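Local coordinates for protein HIRA (Homo sapiens, PDB 5YJE), which cooperates with ASF1A as a histone chaperone in replication-independent chromatin assembly and is required for the periodic repression of histone gene transcription during the cell cycle, at residues Leu92-Leu97 against Val108-Lys112. Coordinates in Å, arbitrary orientation, origin at the centre of the assembly. Residues are numbered along the deposited sequence.
Sequences LTSRIL and VACEK
Start with the backbone. Strand 86-92 of one four-stranded sheet ends at Leu92, the chain turns through Thr93-Arg95, and at Ile96 it enters strand 96-101, the first of the next sheet and antiparallel to strand 105-110. Ile96 and Cys110 form a non-hydrogen-bonded pair, CA to CA 4.3 Å, with both side chains on the same face. Two hydrogen bonds flank it: Leu97 N to Ala109 O at 2.7 Å and, where strand 105-110 gives way to loop, Glu111 N to Arg95 O at 3.1 Å. Arg95 O also receives a CA-H...O contact from Cys110 CA at 3.1 Å. Lys112, phi/psi 65/25, breaks the extended run.

The apolar contacts gather on the Ile96-Cys110 face. Cys110, chi1 m, brings SG to 3.8 Å from Ile96 CG1 and 3.9 Å from Leu92 CD2; Val108 CG2 is 3.7 Å from Leu92 CD2 and Val108 CB 3.8 Å from Ile96 CG2. Ser94 OG (chi1 p) lies 3.3 Å from Cys110 CB. Away from this face, Leu97 CD1 is 3.9 Å from Glu111 CG.

At the partly exposed end, Arg95 NH2 and Glu111 OE1, both residues chi1 m, make a 3.0 Å salt bridge, but the oxygen sits over the guanidinium face, so no N-H points at it.

In this C-terminal part of HIRA, successive four-stranded antiparallel sheets are consistent with propeller-type blades. Asn66 OD1 accepts a hydrogen bond from Ile96 N, Leu79 of strand 74-83 packs on Leu92, Ile96 and Val108, and Ala109 touches Ile135 and Leu138 of strand 135-141 in the following sheet.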
ATOM      1  N   LEU B  92      -3.967  30.108  11.883  1.00 40.67           N
ATOM      2  CA  LEU B  92      -3.419  28.851  12.355  1.00 42.40           C
ATOM      3  C   LEU B  92      -2.914  29.088  13.769  1.00 44.44           C
ATOM      4  O   LEU B  92      -2.690  30.228  14.173  1.00 38.21           O
ATOM      5  CB  LEU B  92      -2.281  28.348  11.432  1.00 44.89           C
ATOM      6  CG  LEU B  92      -2.861  27.890  10.088  1.00 46.76           C
ATOM      7  CD1 LEU B  92      -2.834  28.977   9.047  1.00 37.64           C
ATOM      8  CD2 LEU B  92      -2.224  26.588   9.589  1.00 44.57           C
ATOM      9  N   THR B  93      -2.757  28.007  14.530  1.00 43.24           N
ATOM     10  CA  THR B  93      -2.355  28.115  15.928  1.00 39.35           C
ATOM     11  C   THR B  93      -0.869  27.870  16.141  1.00 43.21           C
ATOM     12  O   THR B  93      -0.448  27.722  17.291  1.00 47.07           O
ATOM     13  CB  THR B  93      -3.176  27.146  16.811  1.00 42.49           C
ATOM     14  OG1 THR B  93      -3.000  25.793  16.370  1.00 47.69           O
ATOM     15  CG2 THR B  93      -4.657  27.494  16.764  1.00 37.77           C
ATOM     16  N   SER B  94      -0.065  27.799  15.073  1.00 40.64           N
ATOM     17  CA  SER B  94       1.386  27.735  15.211  1.00 44.80           C
ATOM     18  C   SER B  94       2.034  28.528  14.085  1.00 44.70           C
ATOM     19  O   SER B  94       1.398  28.849  13.077  1.00 45.26           O
ATOM     20  CB  SER B  94       1.921  26.287  15.234  1.00 43.13           C
ATOM     21  OG  SER B  94       1.430  25.548  14.148  1.00 48.37           O
ATOM     22  N   ARG B  95       3.309  28.863  14.281  1.00 45.65           N
ATOM     23  CA  ARG B  95       4.024  29.662  13.289  1.00 46.11           C
ATOM     24  C   ARG B  95       4.147  28.920  11.960  1.00 42.13           C
ATOM     25  O   ARG B  95       4.508  27.743  11.916  1.00 41.29           O
ATOM     26  CB  ARG B  95       5.408  30.040  13.813  1.00 49.83           C
ATOM     27  CG  ARG B  95       5.354  30.669  15.182  1.00 58.58           C
ATOM     28  CD  ARG B  95       6.218  31.918  15.297  1.00 61.64           C
ATOM     29  NE  ARG B  95       7.654  31.659  15.389  1.00 66.31           N
ATOM     30  CZ  ARG B  95       8.242  31.057  16.416  1.00 64.90           C
ATOM     31  NH1 ARG B  95       9.559  30.891  16.427  1.00 66.81           N
ATOM     32  NH2 ARG B  95       7.514  30.599  17.425  1.00 68.22           N
ATOM     33  N   ILE B  96       3.829  29.619  10.878  1.00 38.97           N
ATOM     34  CA  ILE B  96       4.015  29.098   9.530  1.00 42.37           C
ATOM     35  C   ILE B  96       5.468  29.300   9.103  1.00 42.93           C
ATOM     36  O   ILE B  96       5.978  30.426   9.105  1.00 43.77           O
ATOM     37  CB  ILE B  96       3.047  29.768   8.547  1.00 37.92           C
ATOM     38  CG1 ILE B  96       1.605  29.485   8.986  1.00 40.99           C
ATOM     39  CG2 ILE B  96       3.307  29.262   7.117  1.00 38.93           C
ATOM     40  CD1 ILE B  96       0.571  30.446   8.425  1.00 41.15           C
ATOM     41  N   LEU B  97       6.134  28.198   8.739  1.00 42.58           N
ATOM     42  CA  LEU B  97       7.529  28.174   8.314  1.00 38.02           C
ATOM     43  C   LEU B  97       7.667  28.311   6.806  1.00 39.37           C
ATOM     44  O   LEU B  97       8.502  29.088   6.328  1.00 41.38           O
ATOM     45  CB  LEU B  97       8.202  26.885   8.783  1.00 42.14           C
ATOM     46  CG  LEU B  97       8.390  26.742  10.286  1.00 44.96           C
ATOM     47  CD1 LEU B  97       8.961  25.347  10.685  1.00 34.03           C
ATOM     48  CD2 LEU B  97       9.287  27.897  10.776  1.00 41.11           C
ATOM     49  N   VAL B 108       0.523  24.976   3.918  1.00 40.60           N
ATOM     50  CA  VAL B 108       1.493  25.628   4.780  1.00 38.72           C
ATOM     51  C   VAL B 108       2.093  24.571   5.682  1.00 40.18           C
ATOM     52  O   VAL B 108       1.401  23.641   6.118  1.00 39.43           O
ATOM     53  CB  VAL B 108       0.888  26.785   5.625  1.00 40.67           C
ATOM     54  CG1 VAL B 108       0.480  27.974   4.732  1.00 40.64           C
ATOM     55  CG2 VAL B 108      -0.270  26.304   6.434  1.00 35.36           C
ATOM     56  N   ALA B 109       3.381  24.715   5.960  1.00 36.39           N
ATOM     57  CA  ALA B 109       4.032  23.892   6.960  1.00 40.44           C
ATOM     58  C   ALA B 109       4.449  24.785   8.119  1.00 40.46           C
ATOM     59  O   ALA B 109       4.986  25.882   7.914  1.00 38.20           O
ATOM     60  CB  ALA B 109       5.228  23.126   6.377  1.00 42.26           C
ATOM     61  N   CYS B 110       4.179  24.279   9.322  1.00 39.05           N
ATOM     62  CA  CYS B 110       4.242  24.975  10.589  1.00 44.90           C
ATOM     63  C   CYS B 110       5.154  24.219  11.538  1.00 44.66           C
ATOM     64  O   CYS B 110       5.308  22.994  11.445  1.00 40.26           O
ATOM     65  CB  CYS B 110       2.841  25.099  11.247  1.00 42.10           C
ATOM     66  SG  CYS B 110       1.569  25.866  10.203  1.00 46.00           S
ATOM     67  N   GLU B 111       5.703  24.975  12.495  1.00 45.49           N
ATOM     68  CA  GLU B 111       6.428  24.413  13.629  1.00 47.93           C
ATOM     69  C   GLU B 111       5.593  23.338  14.307  1.00 48.16           C
ATOM     70  O   GLU B 111       4.360  23.336  14.174  1.00 51.69           O
ATOM     71  CB  GLU B 111       6.789  25.497  14.638  1.00 46.42           C
ATOM     72  CG  GLU B 111       7.634  26.624  14.082  1.00 54.20           C
ATOM     73  CD  GLU B 111       7.951  27.660  15.146  1.00 62.60           C
ATOM     74  OE1 GLU B 111       7.036  28.015  15.929  1.00 63.47           O
ATOM     75  OE2 GLU B 111       9.118  28.102  15.218  1.00 64.53           O
ATOM     76  N   LYS B 112       6.249  22.459  15.072  1.00 44.98           N
ATOM     77  CA  LYS B 112       5.618  21.249  15.610  1.00 49.82           C
ATOM     78  C   LYS B 112       5.229  20.295  14.478  1.00 49.84           C
ATOM     79  O   LYS B 112       4.279  19.506  14.615  1.00 46.41           O
ATOM     80  CB  LYS B 112       4.391  21.561  16.489  1.00 56.41           C
ATOM     81  CG  LYS B 112       4.692  22.288  17.796  1.00 56.31           C
TER